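Long-range contact in glutathione S-transferase delta (Bombyx mori, PDB 3VK9), which probably conjugates glutathione to electrophilic compounds, as a homodimeric delta-class glutathione transferase of the silkmoth: residues A[10-15]-A[161-166]. Sequence-based numbering, arbitrary orientation.
Sequences GSAPCR and LIASVS
NH1 of R15 is gripped by three acceptors: the backbone O of A163, OG of S166 and, outside the two segments, OD1 of N199. The bond to A163 O, 3.1 Å from NH1, lies in the carbonyl plane on a lone pair, although the oxygen stands 29° out of the guanidinium plane. S166 OG, 3.3 Å from NH1, meets the edge of the group in a weak, bent bond (121° at the hydrogen); its hydroxyl donates to I162 O, 2.9 Å from OG, and accepts from ND2 of N199. The NE/NH2 edge turns back to its own segment: NH2 lies 2.9 Å from G10 O, which is in the guanidinium plane, though NH2 stands above the carbonyl plane. A chi3 of -93° turns NE out of the aliphatic stem on the side of G10 O, to which it donates weakly, and A12 CA covers one face. Carbonyl, hydroxyl and amide oxygens thus surround a buried arginine and probably help to offset its charge. Beside it two alanines touch, A12 CB and A163 CB 4.3 Å apart and A163 CB 3.3 Å from A12 O. S11 caps the first helix, OG accepting from C14 N. At this domain interface helix 12-24, which follows strand 4-7 of the thioredoxin-like domain, meets helix 156-167 of the all-helical domain, where helix 195-213 supplies N199.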
ATOM      1  N   GLY A  10      -7.446   5.351 -18.524  1.00 17.18           N
ATOM      2  CA  GLY A  10      -8.584   5.219 -17.631  1.00 14.75           C
ATOM      3  C   GLY A  10      -8.196   4.812 -16.221  1.00 16.45           C
ATOM      4  O   GLY A  10      -8.950   5.019 -15.255  1.00 18.97           O
ATOM      5  N   SER A  11      -7.012   4.224 -16.107  1.00 15.12           N
ATOM      6  CA  SER A  11      -6.572   3.577 -14.880  1.00 13.57           C
ATOM      7  C   SER A  11      -6.104   4.596 -13.853  1.00  9.99           C
ATOM      8  O   SER A  11      -5.188   5.383 -14.127  1.00  8.54           O
ATOM      9  CB  SER A  11      -5.448   2.590 -15.201  1.00  8.54           C
ATOM     10  OG  SER A  11      -4.487   2.525 -14.165  1.00  9.78           O
ATOM     11  N   ALA A  12      -6.738   4.583 -12.679  1.00 10.56           N
ATOM     12  CA  ALA A  12      -6.393   5.537 -11.617  1.00 10.87           C
ATOM     13  C   ALA A  12      -4.909   5.489 -11.239  1.00  8.76           C
ATOM     14  O   ALA A  12      -4.260   6.530 -11.146  1.00 14.19           O
ATOM     15  CB  ALA A  12      -7.284   5.345 -10.379  1.00 13.11           C
ATOM     16  N   PRO A  13      -4.355   4.288 -11.017  1.00 11.14           N
ATOM     17  CA  PRO A  13      -2.925   4.328 -10.683  1.00  7.74           C
ATOM     18  C   PRO A  13      -2.083   4.915 -11.803  1.00 14.00           C
ATOM     19  O   PRO A  13      -1.079   5.553 -11.515  1.00 10.44           O
ATOM     20  CB  PRO A  13      -2.573   2.851 -10.423  1.00 19.94           C
ATOM     21  CG  PRO A  13      -3.784   2.067 -10.807  1.00 17.75           C
ATOM     22  CD  PRO A  13      -4.950   2.986 -10.688  1.00 13.27           C
ATOM     23  N   CYS A  14      -2.488   4.724 -13.060  1.00 13.34           N
ATOM     24  CA  CYS A  14      -1.768   5.340 -14.167  1.00  9.12           C
ATOM     25  C   CYS A  14      -1.874   6.855 -14.110  1.00  9.09           C
ATOM     26  O   CYS A  14      -0.901   7.543 -14.345  1.00 11.12           O
ATOM     27  CB  CYS A  14      -2.298   4.841 -15.513  1.00  7.30           C
ATOM     28  SG  CYS A  14      -1.790   3.141 -15.868  1.00 12.91           S
ATOM     29  N   ARG A  15      -3.074   7.358 -13.832  1.00 11.23           N
ATOM     30  CA  ARG A  15      -3.299   8.792 -13.719  1.00  9.76           C
ATOM     31  C   ARG A  15      -2.498   9.417 -12.566  1.00 12.98           C
ATOM     32  O   ARG A  15      -2.119  10.582 -12.626  1.00 18.45           O
ATOM     33  CB  ARG A  15      -4.806   9.090 -13.596  1.00  7.72           C
ATOM     34  CG  ARG A  15      -5.572   8.786 -14.905  1.00  8.82           C
ATOM     35  CD  ARG A  15      -7.062   9.133 -14.840  1.00  8.81           C
ATOM     36  NE  ARG A  15      -7.874   7.987 -14.446  1.00 14.34           N
ATOM     37  CZ  ARG A  15      -8.546   7.897 -13.308  1.00 15.28           C
ATOM     38  NH1 ARG A  15      -8.520   8.901 -12.425  1.00 17.68           N
ATOM     39  NH2 ARG A  15      -9.267   6.811 -13.058  1.00 10.25           N
ATOM     40  N   LEU A 161      -4.269  10.100  -4.352  1.00  7.43           N
ATOM     41  CA  LEU A 161      -5.615  10.053  -3.783  1.00  9.03           C
ATOM     42  C   LEU A 161      -6.661  10.662  -4.707  1.00  9.89           C
ATOM     43  O   LEU A 161      -7.800  10.189  -4.762  1.00 11.39           O
ATOM     44  CB  LEU A 161      -5.676  10.711  -2.394  1.00  8.05           C
ATOM     45  CG  LEU A 161      -5.385   9.776  -1.205  1.00 14.73           C
ATOM     46  CD1 LEU A 161      -5.105  10.551   0.097  1.00 13.27           C
ATOM     47  CD2 LEU A 161      -6.494   8.730  -0.988  1.00 13.34           C
ATOM     48  N   ILE A 162      -6.294  11.712  -5.435  1.00  8.51           N
ATOM     49  CA  ILE A 162      -7.286  12.316  -6.291  1.00  8.09           C
ATOM     50  C   ILE A 162      -7.558  11.431  -7.494  1.00 10.98           C
ATOM     51  O   ILE A 162      -8.689  11.336  -7.938  1.00 10.02           O
ATOM     52  CB  ILE A 162      -7.002  13.800  -6.669  1.00  9.24           C
ATOM     53  CG1 ILE A 162      -8.311  14.455  -7.139  1.00 12.91           C
ATOM     54  CG2 ILE A 162      -5.941  13.901  -7.743  1.00  8.91           C
ATOM     55  CD1 ILE A 162      -8.321  15.957  -7.068  1.00 18.94           C
ATOM     56  N   ALA A 163      -6.536  10.727  -7.986  1.00 15.36           N
ATOM     57  CA  ALA A 163      -6.761   9.786  -9.075  1.00 11.82           C
ATOM     58  C   ALA A 163      -7.756   8.707  -8.643  1.00 17.82           C
ATOM     59  O   ALA A 163      -8.641   8.315  -9.416  1.00 16.25           O
ATOM     60  CB  ALA A 163      -5.456   9.158  -9.549  1.00 10.77           C
ATOM     61  N   SER A 164      -7.619   8.237  -7.405  1.00 12.89           N
ATOM     62  CA  SER A 164      -8.590   7.285  -6.842  1.00 11.25           C
ATOM     63  C   SER A 164      -9.978   7.912  -6.640  1.00  9.98           C
ATOM     64  O   SER A 164     -10.963   7.460  -7.232  1.00 13.80           O
ATOM     65  CB  SER A 164      -8.075   6.726  -5.517  1.00  8.46           C
ATOM     66  OG  SER A 164      -6.859   6.039  -5.715  1.00 12.45           O
ATOM     67  N   VAL A 165     -10.045   8.955  -5.814  1.00 10.12           N
ATOM     68  CA  VAL A 165     -11.315   9.634  -5.503  1.00 10.12           C
ATOM     69  C   VAL A 165     -12.102  10.079  -6.732  1.00 16.74           C
ATOM     70  O   VAL A 165     -13.323   9.894  -6.794  1.00 14.42           O
ATOM     71  CB  VAL A 165     -11.136  10.863  -4.573  1.00  7.78           C
ATOM     72  CG1 VAL A 165     -12.469  11.588  -4.406  1.00  8.79           C
ATOM     73  CG2 VAL A 165     -10.567  10.451  -3.202  1.00 10.09           C
ATOM     74  N   SER A 166     -11.415  10.660  -7.713  1.00 13.79           N
ATOM     75  CA  SER A 166     -12.098  11.043  -8.950  1.00  8.76           C
ATOM     76  C   SER A 166     -12.788   9.847  -9.635  1.00 12.12           C
ATOM     77  O   SER A 166     -13.902   9.976 -10.148  1.00 14.76           O
ATOM     78  CB  SER A 166     -11.151  11.796  -9.910  1.00 11.70           C
ATOM     79  OG  SER A 166     -10.121  10.961 -10.438  1.00 10.77           O
TER